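Local coordinates for nucleoporin NUP82 (Saccharomyces cerevisiae, PDB 3PBP), which serves as a structural component of the nuclear pore complex and uses its N-terminal beta-propeller domain, the part described here, to interact with NUP116, at residues L212-L218 / F267-I272; L218-N224 / H260-N264; S74-L79 / Y137-C141; F187-G191 / G310-I314; F255-L259 / I272-Y276. The protein carries 1 engineered substitution. One frame throughout, in Å; residues are numbered along the deposited sequence.

Contact 1 of 5, residues L212-L218 / F267-I272; sequences LPSVLLL and FGKVDI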
# COMPACT_ATOMS: atom_id res chain seq x y z
N LEU A 212 -6.20 4.97 -8.81
CA LEU A 212 -6.87 6.22 -9.12
C LEU A 212 -8.18 6.54 -8.43
O LEU A 212 -8.96 5.65 -8.10
CB LEU A 212 -7.08 6.28 -10.63
CG LEU A 212 -5.87 5.80 -11.45
CD1 LEU A 212 -6.30 5.36 -12.83
CD2 LEU A 212 -4.84 6.90 -11.52
N PRO A 213 -8.43 7.83 -8.19
CA PRO A 213 -9.67 8.29 -7.54
C PRO A 213 -10.70 8.39 -8.68
O PRO A 213 -10.40 8.00 -9.80
CB PRO A 213 -9.26 9.65 -6.97
CG PRO A 213 -8.34 10.16 -8.00
CD PRO A 213 -7.49 8.95 -8.37
N SER A 214 -11.90 8.89 -8.42
CA SER A 214 -12.91 8.98 -9.48
C SER A 214 -12.68 10.19 -10.38
O SER A 214 -13.12 10.22 -11.53
CB SER A 214 -14.31 9.06 -8.88
OG SER A 214 -14.48 10.33 -8.27
N VAL A 215 -11.99 11.20 -9.84
CA VAL A 215 -11.68 12.41 -10.59
C VAL A 215 -10.24 12.77 -10.22
O VAL A 215 -9.98 13.31 -9.15
CB VAL A 215 -12.62 13.57 -10.23
CG1 VAL A 215 -12.26 14.80 -11.01
CG2 VAL A 215 -14.05 13.18 -10.50
N LEU A 216 -9.33 12.46 -11.13
CA LEU A 216 -7.91 12.67 -10.93
C LEU A 216 -7.38 14.09 -11.13
O LEU A 216 -7.64 14.72 -12.16
CB LEU A 216 -7.16 11.73 -11.86
CG LEU A 216 -5.64 11.64 -11.76
CD1 LEU A 216 -5.24 10.93 -10.48
CD2 LEU A 216 -5.12 10.89 -12.99
N LEU A 217 -6.64 14.57 -10.12
CA LEU A 217 -6.01 15.90 -10.17
C LEU A 217 -4.72 15.69 -10.95
O LEU A 217 -3.84 14.93 -10.55
CB LEU A 217 -5.64 16.38 -8.77
CG LEU A 217 -6.35 17.61 -8.19
CD1 LEU A 217 -5.47 18.17 -7.09
CD2 LEU A 217 -6.61 18.66 -9.25
N LEU A 218 -4.60 16.35 -12.09
CA LEU A 218 -3.41 16.17 -12.90
C LEU A 218 -3.08 17.46 -13.66
O LEU A 218 -3.89 17.92 -14.46
CB LEU A 218 -3.66 15.03 -13.88
CG LEU A 218 -2.50 14.33 -14.59
CD1 LEU A 218 -1.60 13.68 -13.58
CD2 LEU A 218 -3.03 13.29 -15.54
N PHE A 267 -9.12 23.05 -15.29
CA PHE A 267 -9.26 22.60 -13.91
C PHE A 267 -8.14 21.65 -13.55
O PHE A 267 -7.97 21.29 -12.39
CB PHE A 267 -10.60 21.92 -13.69
CG PHE A 267 -11.74 22.86 -13.71
CD1 PHE A 267 -12.18 23.41 -14.91
CD2 PHE A 267 -12.37 23.24 -12.52
CE1 PHE A 267 -13.24 24.33 -14.93
CE2 PHE A 267 -13.43 24.15 -12.53
CZ PHE A 267 -13.86 24.70 -13.73
N GLY A 268 -7.37 21.27 -14.57
CA GLY A 268 -6.26 20.35 -14.37
C GLY A 268 -6.75 19.07 -13.74
O GLY A 268 -6.14 18.57 -12.79
N LYS A 269 -7.85 18.55 -14.25
CA LYS A 269 -8.42 17.33 -13.73
C LYS A 269 -8.93 16.48 -14.88
O LYS A 269 -8.98 16.95 -16.01
CB LYS A 269 -9.59 17.66 -12.80
CG LYS A 269 -10.73 18.35 -13.51
CD LYS A 269 -12.01 18.29 -12.72
CE LYS A 269 -13.20 18.54 -13.62
NZ LYS A 269 -14.48 18.20 -12.94
N VAL A 270 -9.29 15.24 -14.59
CA VAL A 270 -9.81 14.31 -15.59
C VAL A 270 -10.63 13.24 -14.88
O VAL A 270 -10.25 12.78 -13.81
CB VAL A 270 -8.67 13.65 -16.41
CG1 VAL A 270 -7.73 12.89 -15.49
CG2 VAL A 270 -9.25 12.74 -17.46
N ASP A 271 -11.77 12.87 -15.46
CA ASP A 271 -12.64 11.85 -14.87
C ASP A 271 -12.12 10.47 -15.17
O ASP A 271 -11.59 10.22 -16.25
CB ASP A 271 -14.06 11.96 -15.40
CG ASP A 271 -14.74 13.24 -14.96
OD1 ASP A 271 -14.74 13.50 -13.74
OD2 ASP A 271 -15.28 13.97 -15.83
N ILE A 272 -12.28 9.56 -14.21
CA ILE A 272 -11.82 8.20 -14.39
C ILE A 272 -12.92 7.19 -14.10
O ILE A 272 -13.39 7.08 -12.97
CB ILE A 272 -10.60 7.94 -13.53
CG1 ILE A 272 -9.46 8.85 -14.02
CG2 ILE A 272 -10.23 6.46 -13.55
CD1 ILE A 272 -8.13 8.63 -13.38
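A G1 beta bulge marks the start of strand 269-271: Gly268 and Lys269 both face Asn264, and Gly268 adopts the positive phi (57°) that this bulge needs. Beside it, Gly268 O accepts from Leu218 N at 2.8 Å, although the same Gly268 O lies only 2.9 Å from Leu218 O, a pair of acceptors with no bond between them. From here the two strands run antiparallel, their axes 4.6 Å apart and 159° between their directions. Leu216 and Val270 form the hydrogen-bonded pair, with Leu216 N to Val270 O at 2.9 Å and Val270 N to Leu216 O at 3.0 Å; beyond it Ile272 N reaches Ser214 O at 2.9 Å. Val215-Asp271 and Leu217-Lys269 are the flanking non-hydrogen-bonded pairs. This two-stranded sheet closes the base of a helical insertion in the beta-propeller, since helices 220-235 and 243-262 lie between its strands. The face bearing Leu216 and Val270 is turned to helix 243-262, where Leu259 touches Val270. On that side Leu216 CB meets Val270 CG1 at 3.9 Å and Ile272 CD1 at 3.6 Å, and Leu212 CB lies 3.8 Å from Ile272 CD1. On the opposite face, Val215 CG1 is 3.9 Å from Lys269 CD, and the lysine makes a cation-pi contact with Tyr137.

Contact 2 of 5, residues L218-N224 / H260-N264; sequences LNEKDLN and HENWN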
# COMPACT_ATOMS: atom_id res chain seq x y z
N LEU A 218 -4.60 16.35 -12.09
CA LEU A 218 -3.41 16.17 -12.90
C LEU A 218 -3.08 17.46 -13.66
O LEU A 218 -3.89 17.92 -14.46
CB LEU A 218 -3.66 15.03 -13.88
CG LEU A 218 -2.50 14.33 -14.59
CD1 LEU A 218 -1.60 13.68 -13.58
CD2 LEU A 218 -3.03 13.29 -15.54
N ASN A 219 -1.92 18.07 -13.40
CA ASN A 219 -1.58 19.29 -14.11
C ASN A 219 -0.96 18.92 -15.45
O ASN A 219 -0.66 17.76 -15.71
CB ASN A 219 -0.64 20.20 -13.30
CG ASN A 219 0.71 19.56 -12.96
OD1 ASN A 219 1.20 18.69 -13.68
ND2 ASN A 219 1.32 20.02 -11.88
N GLU A 220 -0.78 19.91 -16.30
CA GLU A 220 -0.24 19.66 -17.63
C GLU A 220 1.14 19.02 -17.65
O GLU A 220 1.40 18.14 -18.48
CB GLU A 220 -0.23 20.95 -18.45
CG GLU A 220 -0.22 20.67 -19.93
CD GLU A 220 0.04 21.91 -20.74
OE1 GLU A 220 1.14 22.50 -20.60
OE2 GLU A 220 -0.86 22.28 -21.53
N LYS A 221 2.03 19.46 -16.76
CA LYS A 221 3.39 18.94 -16.66
C LYS A 221 3.35 17.46 -16.35
O LYS A 221 4.00 16.67 -17.03
CB LYS A 221 4.13 19.68 -15.54
CG LYS A 221 5.55 19.23 -15.28
CD LYS A 221 6.11 20.00 -14.11
CE LYS A 221 7.50 19.48 -13.71
NZ LYS A 221 8.00 20.03 -12.40
N ASP A 222 2.57 17.10 -15.33
CA ASP A 222 2.44 15.70 -14.93
C ASP A 222 1.71 14.84 -15.96
O ASP A 222 2.04 13.67 -16.12
CB ASP A 222 1.73 15.58 -13.58
CG ASP A 222 2.59 16.07 -12.43
OD1 ASP A 222 3.84 15.97 -12.52
OD2 ASP A 222 2.01 16.54 -11.42
N LEU A 223 0.72 15.42 -16.63
CA LEU A 223 -0.01 14.66 -17.64
C LEU A 223 0.95 14.24 -18.77
O LEU A 223 0.90 13.12 -19.27
CB LEU A 223 -1.17 15.49 -18.21
CG LEU A 223 -1.76 14.97 -19.53
CD1 LEU A 223 -2.20 13.54 -19.37
CD2 LEU A 223 -2.93 15.84 -19.95
N ASN A 224 1.83 15.15 -19.17
CA ASN A 224 2.76 14.84 -20.23
C ASN A 224 3.87 13.92 -19.76
O ASN A 224 4.43 13.17 -20.55
CB ASN A 224 3.34 16.11 -20.85
CG ASN A 224 2.35 16.80 -21.78
OD1 ASN A 224 1.82 16.17 -22.70
ND2 ASN A 224 2.09 18.08 -21.55
N HIS A 260 -5.41 11.82 -21.71
CA HIS A 260 -5.00 13.01 -22.43
C HIS A 260 -6.13 13.58 -23.29
O HIS A 260 -6.19 14.78 -23.53
CB HIS A 260 -3.81 12.69 -23.32
CG HIS A 260 -3.15 13.91 -23.89
ND1 HIS A 260 -1.85 14.26 -23.56
CD2 HIS A 260 -3.61 14.87 -24.72
CE1 HIS A 260 -1.55 15.40 -24.17
NE2 HIS A 260 -2.60 15.79 -24.87
N GLU A 261 -7.04 12.72 -23.74
CA GLU A 261 -8.15 13.17 -24.57
C GLU A 261 -9.28 13.81 -23.78
O GLU A 261 -10.02 14.61 -24.31
CB GLU A 261 -8.74 12.01 -25.37
CG GLU A 261 -7.77 11.27 -26.25
CD GLU A 261 -8.47 10.22 -27.11
OE1 GLU A 261 -9.11 10.60 -28.12
OE2 GLU A 261 -8.40 9.01 -26.77
N ASN A 262 -9.43 13.44 -22.52
CA ASN A 262 -10.52 14.00 -21.74
C ASN A 262 -10.05 14.93 -20.64
O ASN A 262 -10.86 15.40 -19.83
CB ASN A 262 -11.35 12.89 -21.14
CG ASN A 262 -11.76 11.89 -22.17
OD1 ASN A 262 -11.08 10.89 -22.38
ND2 ASN A 262 -12.85 12.17 -22.86
N TRP A 263 -8.76 15.19 -20.60
CA TRP A 263 -8.19 16.06 -19.59
C TRP A 263 -8.76 17.46 -19.75
O TRP A 263 -8.78 18.00 -20.86
CB TRP A 263 -6.67 16.09 -19.75
CG TRP A 263 -6.00 16.97 -18.76
CD1 TRP A 263 -5.96 16.80 -17.41
CD2 TRP A 263 -5.25 18.15 -19.03
NE1 TRP A 263 -5.22 17.79 -16.82
CE2 TRP A 263 -4.77 18.64 -17.80
CE3 TRP A 263 -4.93 18.85 -20.21
CZ2 TRP A 263 -3.98 19.79 -17.71
CZ3 TRP A 263 -4.15 20.00 -20.11
CH2 TRP A 263 -3.68 20.46 -18.87
N ASN A 264 -9.23 18.04 -18.64
CA ASN A 264 -9.77 19.40 -18.62
C ASN A 264 -8.62 20.31 -18.20
O ASN A 264 -8.28 20.36 -17.03
CB ASN A 264 -10.90 19.48 -17.59
CG ASN A 264 -11.51 20.87 -17.50
OD1 ASN A 264 -10.80 21.88 -17.37
ND2 ASN A 264 -12.84 20.93 -17.55
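Trp263, at chi1 179° (t) and chi2 65°, swings its indole from the end of helix 243-262 across to the start of helix 220-235. In this rotamer the ring edge meets the chain just before helix 220-235: Trp263 NE1 donates to Leu218 O at 2.7 Å, with 150° at the hydrogen. Leu223, in the t,p rotamer, lays a methyl over the indole. Its CD2 is 3.7 Å from the centroid of the Trp263 five-membered ring and 27° off the ring normal, a CH-pi contact, and Leu223 CD2 comes to 3.4 Å from Trp263 CD2. The same methyl lies over one face of the His260 imidazole, where Leu223 CD2 to His260 ND1 is 4.1 Å, so the leucine fits between two rings three residues apart in sequence. At the far end of the indole, Glu220 CB approaches Trp263 CH2 at 3.5 Å. Asn219 takes no large share of the interface, but its p rotamer (chi1 61°) lets Asn219 OD1 accept from Asp222 N at 2.7 Å, the bond of an N-cap. The two helices form a hairpin inserted in the beta-propeller, and the contact sits at its root. The chemistry is that of an amphipathic indole: its single N-H satisfies a carbonyl of the linker before helix 220-235, while its face takes up the leucine carried by that helix.

Contact 3 of 5, residues S74-L79 / Y137-C141; sequences STSGDL and YRDSC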
# COMPACT_ATOMS: atom_id res chain seq x y z
N SER A 74 -6.08 17.09 4.73
CA SER A 74 -5.71 16.98 3.33
C SER A 74 -4.57 17.99 3.17
O SER A 74 -4.53 19.01 3.86
CB SER A 74 -6.89 17.35 2.44
OG SER A 74 -7.23 18.71 2.59
N THR A 75 -3.63 17.72 2.27
CA THR A 75 -2.50 18.63 2.07
C THR A 75 -2.97 20.03 1.70
O THR A 75 -2.34 21.02 2.09
CB THR A 75 -1.57 18.10 0.98
OG1 THR A 75 -0.94 16.90 1.45
CG2 THR A 75 -0.49 19.11 0.65
N SER A 76 -4.06 20.11 0.94
CA SER A 76 -4.62 21.40 0.54
C SER A 76 -5.09 22.15 1.77
O SER A 76 -5.23 23.37 1.75
CB SER A 76 -5.82 21.19 -0.36
OG SER A 76 -6.90 20.70 0.41
N GLY A 77 -5.35 21.42 2.85
CA GLY A 77 -5.80 22.03 4.09
C GLY A 77 -7.27 22.37 4.10
O GLY A 77 -7.74 23.06 4.99
N ASP A 78 -8.02 21.87 3.13
CA ASP A 78 -9.44 22.18 3.07
C ASP A 78 -10.32 21.16 3.78
O ASP A 78 -11.45 21.45 4.16
CB ASP A 78 -9.86 22.33 1.61
CG ASP A 78 -9.07 23.41 0.88
OD1 ASP A 78 -8.72 24.44 1.51
OD2 ASP A 78 -8.80 23.23 -0.33
N LEU A 79 -9.78 19.96 3.98
CA LEU A 79 -10.54 18.92 4.65
C LEU A 79 -9.80 18.22 5.79
O LEU A 79 -8.56 18.07 5.78
CB LEU A 79 -10.96 17.86 3.64
CG LEU A 79 -11.84 18.27 2.47
CD1 LEU A 79 -12.26 17.00 1.72
CD2 LEU A 79 -13.03 19.03 2.99
N TYR A 137 -9.47 15.34 -7.21
CA TYR A 137 -9.98 16.69 -7.38
C TYR A 137 -10.81 17.06 -6.14
O TYR A 137 -11.66 16.29 -5.68
CB TYR A 137 -10.83 16.75 -8.65
CG TYR A 137 -11.47 18.09 -8.92
CD1 TYR A 137 -10.69 19.20 -9.22
CD2 TYR A 137 -12.85 18.24 -8.86
CE1 TYR A 137 -11.28 20.44 -9.46
CE2 TYR A 137 -13.45 19.47 -9.10
CZ TYR A 137 -12.66 20.56 -9.40
OH TYR A 137 -13.27 21.76 -9.63
N ARG A 138 -10.55 18.24 -5.58
CA ARG A 138 -11.26 18.69 -4.39
C ARG A 138 -11.11 17.73 -3.20
O ARG A 138 -11.99 17.67 -2.35
CB ARG A 138 -12.74 18.91 -4.70
CG ARG A 138 -13.00 19.96 -5.76
CD ARG A 138 -14.17 20.84 -5.39
NE ARG A 138 -15.44 20.12 -5.40
CZ ARG A 138 -16.40 20.29 -4.49
NH1 ARG A 138 -16.23 21.16 -3.49
NH2 ARG A 138 -17.54 19.59 -4.58
N ASP A 139 -10.00 16.99 -3.15
CA ASP A 139 -9.73 16.05 -2.06
C ASP A 139 -10.89 15.12 -1.78
O ASP A 139 -11.07 14.69 -0.64
CB ASP A 139 -9.40 16.81 -0.78
CG ASP A 139 -8.15 17.66 -0.90
OD1 ASP A 139 -7.07 17.09 -1.15
OD2 ASP A 139 -8.25 18.89 -0.73
N SER A 140 -11.66 14.81 -2.82
CA SER A 140 -12.86 13.97 -2.70
C SER A 140 -12.69 12.47 -2.53
O SER A 140 -13.68 11.74 -2.57
CB SER A 140 -13.77 14.21 -3.90
OG SER A 140 -13.09 13.89 -5.10
N CYS A 141 -11.47 12.00 -2.34
CA CYS A 141 -11.28 10.56 -2.20
C CYS A 141 -10.49 10.11 -0.97
O CYS A 141 -9.37 10.57 -0.74
CB CYS A 141 -10.62 10.04 -3.47
SG CYS A 141 -10.21 8.29 -3.44
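Hydrogen bonding centres on one carboxylate, carried by Asp139 at left-handed backbone angles (50°/31°). Ser76 OG donates to Asp139 OD2 at 2.5 Å, a short bond, whereas Ser74 OG lies 3.5 Å from Asp139 OD2, at best a weak and unsettled one. The loop that offers these hydroxyls is itself tightly tied: a type I turn runs from Ser74 to Gly77, with Gly77 N to Ser74 O at 2.7 Å, and Asp78 N donates to Ser76 OG at 3.2 Å, which makes an ST turn. Leu79 N adds a bond to Ser74 OG at 3.2 Å. Van der Waals contact comes from Leu79, whose CD1 lies 3.8 Å from Asp139 CB and 3.5 Å from Asp139 O. Charge adds no attraction here, because Asp78 OD2 and Asp139 OD2, 4.4 Å apart, are alike in sign. Both segments link the first and second strands of their four-stranded sheets, 70-73 to 79-83 and 127-132 to 141-146, so the contact joins successive blades of the beta-propeller. Ser76 OG thus works in both directions, giving its proton to the carboxylate and accepting a backbone N-H, so the polar part of this link rests on a neutral hydroxyl rather than an opposite charge.

Contact 4 of 5, residues F187-G191 / G310-I314; sequences FSKDG and GQNEI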
# COMPACT_ATOMS: atom_id res chain seq x y z
N PHE A 187 1.49 6.65 -0.36
CA PHE A 187 1.41 6.99 -1.76
C PHE A 187 2.77 7.42 -2.30
O PHE A 187 3.56 8.07 -1.62
CB PHE A 187 0.42 8.12 -1.98
CG PHE A 187 -0.99 7.67 -2.21
CD1 PHE A 187 -1.41 7.26 -3.47
CD2 PHE A 187 -1.91 7.65 -1.16
CE1 PHE A 187 -2.74 6.83 -3.69
CE2 PHE A 187 -3.24 7.22 -1.37
CZ PHE A 187 -3.65 6.82 -2.65
N SER A 188 3.04 7.03 -3.53
CA SER A 188 4.25 7.42 -4.19
C SER A 188 4.07 8.89 -4.53
O SER A 188 2.94 9.36 -4.63
CB SER A 188 4.42 6.63 -5.48
OG SER A 188 5.47 7.19 -6.24
N LYS A 189 5.16 9.62 -4.71
CA LYS A 189 5.03 11.03 -5.02
C LYS A 189 4.62 11.23 -6.48
O LYS A 189 4.46 12.36 -6.94
CB LYS A 189 6.34 11.77 -4.69
CG LYS A 189 6.63 11.85 -3.18
CD LYS A 189 5.59 12.67 -2.43
CE LYS A 189 5.72 12.59 -0.90
NZ LYS A 189 5.06 11.37 -0.30
N ASP A 190 4.43 10.13 -7.19
CA ASP A 190 3.99 10.19 -8.59
C ASP A 190 2.48 10.47 -8.56
O ASP A 190 1.91 11.03 -9.50
CB ASP A 190 4.27 8.85 -9.30
CG ASP A 190 3.25 7.74 -8.94
OD1 ASP A 190 2.81 7.68 -7.76
OD2 ASP A 190 2.89 6.92 -9.82
N GLY A 191 1.84 10.08 -7.46
CA GLY A 191 0.41 10.31 -7.31
C GLY A 191 -0.48 9.20 -7.83
O GLY A 191 -1.66 9.14 -7.45
N GLY A 310 10.65 16.69 -9.72
CA GLY A 310 10.25 15.89 -10.87
C GLY A 310 9.78 14.51 -10.46
O GLY A 310 10.05 13.53 -11.16
N GLN A 311 9.07 14.44 -9.33
CA GLN A 311 8.54 13.17 -8.82
C GLN A 311 9.59 12.14 -8.42
O GLN A 311 9.24 10.97 -8.21
CB GLN A 311 7.59 12.54 -9.82
CG GLN A 311 6.31 13.28 -10.03
CD GLN A 311 5.41 12.58 -11.02
OE1 GLN A 311 5.78 11.55 -11.59
NE2 GLN A 311 4.22 13.13 -11.23
N ASN A 312 10.86 12.54 -8.32
CA ASN A 312 11.89 11.59 -7.91
C ASN A 312 11.81 11.43 -6.38
O ASN A 312 11.83 12.42 -5.64
CB ASN A 312 13.28 12.07 -8.36
CG ASN A 312 13.53 11.84 -9.86
OD1 ASN A 312 13.33 10.73 -10.38
ND2 ASN A 312 13.98 12.88 -10.54
N GLU A 313 11.71 10.18 -5.93
CA GLU A 313 11.57 9.89 -4.50
C GLU A 313 12.40 8.73 -3.95
O GLU A 313 12.98 7.93 -4.68
CB GLU A 313 10.11 9.57 -4.21
CG GLU A 313 9.56 8.58 -5.21
CD GLU A 313 8.28 7.94 -4.77
OE1 GLU A 313 7.45 8.63 -4.14
OE2 GLU A 313 8.09 6.73 -5.06
N ILE A 314 12.39 8.65 -2.63
CA ILE A 314 13.09 7.61 -1.91
C ILE A 314 12.06 6.94 -1.03
O ILE A 314 11.27 7.61 -0.37
CB ILE A 314 14.22 8.20 -1.04
CG1 ILE A 314 15.37 8.65 -1.93
CG2 ILE A 314 14.73 7.16 -0.05
CD1 ILE A 314 16.43 9.38 -1.18
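An ST turn within a type I beta turn, Ser188 to Gly191, meets the chain leading into strand 313-319 of the beta-propeller. The turn links strands 182-187 and 194-198; Asp190 N donates to Ser188 OG at 3.3 Å and Gly191 N to Ser188 O at 3.1 Å. On the other segment Gly310 leads into Gln311, whose left-handed backbone angles (64°/13°) accompany the bend before the strand. The Gln311 side chain extends along the turn: Gln311 CG is 3.7 Å from Lys189 O, Gln311 OE1 is 3.8 Å from Asp190 CB, and Gln311 NE2 is 3.6 Å from Asp190 O, packing distances rather than bonds. Asn312 points away from the turn, and its OD1 is hydrogen-bonded to a basic side chain of the neighbouring NUP159 chain. With Glu313 the direction reverses, the CA-to-CB bond pointing toward the turn, and the carboxylate takes two donors: Lys189 N to Glu313 OE1 at 2.6 Å with 166° at the hydrogen, and a weak bond from Ser188 OG to Glu313 OE2 at 2.9 Å. The position of OE1 is less certain, as it crowds another atom of the model. Lys189 NZ meanwhile bonds to Thr304 O in the adjacent strand 299-306. Ile314 continues the strand, pairing by backbone hydrogen bond with Ile305. Back at the turn, Lys189 CB also lies 3.4 Å from Glu313 OE1.

Contact 5 of 5, residues F255-L259 / I272-Y276; sequences FVSKL and IQKEY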
# COMPACT_ATOMS: atom_id res chain seq x y z
N PHE A 255 -4.73 3.73 -22.17
CA PHE A 255 -5.35 4.43 -21.05
C PHE A 255 -4.84 5.87 -20.91
O PHE A 255 -5.63 6.82 -20.87
CB PHE A 255 -5.10 3.65 -19.76
CG PHE A 255 -5.54 4.38 -18.52
CD1 PHE A 255 -6.88 4.64 -18.29
CD2 PHE A 255 -4.61 4.81 -17.59
CE1 PHE A 255 -7.29 5.33 -17.14
CE2 PHE A 255 -5.01 5.51 -16.44
CZ PHE A 255 -6.36 5.76 -16.22
N VAL A 256 -3.52 6.03 -20.86
CA VAL A 256 -2.95 7.36 -20.69
C VAL A 256 -3.31 8.27 -21.85
O VAL A 256 -3.39 9.49 -21.69
CB VAL A 256 -1.41 7.31 -20.52
CG1 VAL A 256 -0.86 8.70 -20.39
CG2 VAL A 256 -1.04 6.51 -19.28
N SER A 257 -3.53 7.68 -23.02
CA SER A 257 -3.91 8.45 -24.20
C SER A 257 -5.35 8.92 -24.06
O SER A 257 -5.68 10.04 -24.46
CB SER A 257 -3.80 7.59 -25.47
OG SER A 257 -2.45 7.28 -25.74
N LYS A 258 -6.19 8.07 -23.49
CA LYS A 258 -7.58 8.41 -23.29
C LYS A 258 -7.66 9.50 -22.24
O LYS A 258 -8.52 10.38 -22.30
CB LYS A 258 -8.37 7.18 -22.86
CG LYS A 258 -9.84 7.27 -23.18
CD LYS A 258 -10.58 6.03 -22.72
CE LYS A 258 -12.06 6.09 -23.12
NZ LYS A 258 -12.87 4.93 -22.60
N LEU A 259 -6.77 9.46 -21.25
CA LEU A 259 -6.77 10.49 -20.22
C LEU A 259 -6.46 11.82 -20.91
O LEU A 259 -7.17 12.81 -20.72
CB LEU A 259 -5.71 10.22 -19.16
CG LEU A 259 -5.93 9.05 -18.21
CD1 LEU A 259 -4.78 8.99 -17.22
CD2 LEU A 259 -7.24 9.20 -17.48
N ILE A 272 -12.28 9.56 -14.21
CA ILE A 272 -11.82 8.20 -14.39
C ILE A 272 -12.92 7.19 -14.10
O ILE A 272 -13.39 7.08 -12.97
CB ILE A 272 -10.60 7.94 -13.53
CG1 ILE A 272 -9.46 8.85 -14.02
CG2 ILE A 272 -10.23 6.46 -13.55
CD1 ILE A 272 -8.13 8.63 -13.38
N GLN A 273 -13.32 6.47 -15.14
CA GLN A 273 -14.40 5.47 -15.08
C GLN A 273 -14.10 4.30 -14.16
O GLN A 273 -12.98 3.80 -14.12
CB GLN A 273 -14.69 4.96 -16.49
CG GLN A 273 -14.49 6.03 -17.55
CD GLN A 273 -14.85 5.55 -18.95
OE1 GLN A 273 -14.28 4.58 -19.47
NE2 GLN A 273 -15.79 6.25 -19.58
N LYS A 274 -15.12 3.86 -13.42
CA LYS A 274 -14.97 2.75 -12.47
C LYS A 274 -14.21 1.54 -13.01
O LYS A 274 -13.58 0.81 -12.25
CB LYS A 274 -16.34 2.31 -11.94
CG LYS A 274 -17.50 2.53 -12.92
CD LYS A 274 -18.82 1.98 -12.37
CE LYS A 274 -20.01 2.54 -13.16
NZ LYS A 274 -21.32 2.08 -12.61
N GLU A 275 -14.28 1.33 -14.31
CA GLU A 275 -13.61 0.19 -14.93
C GLU A 275 -12.09 0.23 -14.77
O GLU A 275 -11.48 -0.79 -14.47
CB GLU A 275 -13.96 0.10 -16.42
CG GLU A 275 -15.46 -0.07 -16.70
CD GLU A 275 -16.22 1.26 -16.76
OE1 GLU A 275 -15.95 2.05 -17.69
OE2 GLU A 275 -17.09 1.50 -15.89
N TYR A 276 -11.50 1.41 -14.95
CA TYR A 276 -10.05 1.59 -14.84
C TYR A 276 -9.53 1.70 -13.42
O TYR A 276 -8.33 1.81 -13.21
CB TYR A 276 -9.61 2.84 -15.60
CG TYR A 276 -10.05 2.88 -17.04
CD1 TYR A 276 -11.30 3.38 -17.39
CD2 TYR A 276 -9.22 2.41 -18.05
CE1 TYR A 276 -11.70 3.42 -18.72
CE2 TYR A 276 -9.61 2.44 -19.38
CZ TYR A 276 -10.86 2.95 -19.71
OH TYR A 276 -11.25 2.97 -21.03
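Tyr276 and Phe255 bury the most area here, 74 and 66 Å² of their residues, and Lys258 follows with 49 Å². The CA-to-CB bonds of Tyr276 and Phe255 point toward each other's segment, and their rings lie nearly parallel, planes at 29°, but slid apart, with centroids 5.1 Å from one another and little overlap. The closest approach, Phe255 CD1 to Tyr276 CD2, is 3.2 Å. The far end of the phenylalanine is turned to Ile272, Phe255 CZ to Ile272 CD1 being 4.4 Å, with the methyl near the plane of the ring. One turn further along the helix, Leu259 CD2 meets Ile272 CG1 at 4.1 Å, so Phe255 and Leu259, four residues apart, present one apolar side to the loop. Lys258 runs fully extended, all four chi angles t, which carries its amine to the edge of the Tyr276 ring, at the phenol: Lys258 NZ donates to Tyr276 OH at 3.0 Å, and weakly to Gln273 OE1 at 3.5 Å. In the loop, Tyr276 N bonds to Gln273 O at 2.9 Å, closing a tight turn that brings both acceptors to the lysine. Val256 is turned elsewhere, touching Ile226 and Leu227 of helix 220-235. One flank of helix 243-262 thus meets its partner helix and another the chain leaving strand 269-271, as expected of an amphipathic helix in a hairpin inserted in a beta-propeller.

In the fold
Along the chain contact 3 closes first, and contact 4 then encloses the other three. Contact 2 nests inside contact 1, whereas contact 5 crosses both. Contacts 1, 2 and 5 form one cluster, with centres 9 Å (1-2), 10 Å (1-5) and 12 Å (2-5) apart; contact 1 shares Leu218 with contact 2 and Ile272 with contact 5, while helix 243-262 serves 2 and 5. Together they hold the root of the helical hairpin. Contact 3 joins consecutive propeller blades, its centre about 13 Å from that of contact 1, which it touches mainly through Tyr137 beside Val215. Contact 4, its centre about 17 Å from those of contacts 1 and 2, meets contact 2 at Gln311 and Asp222.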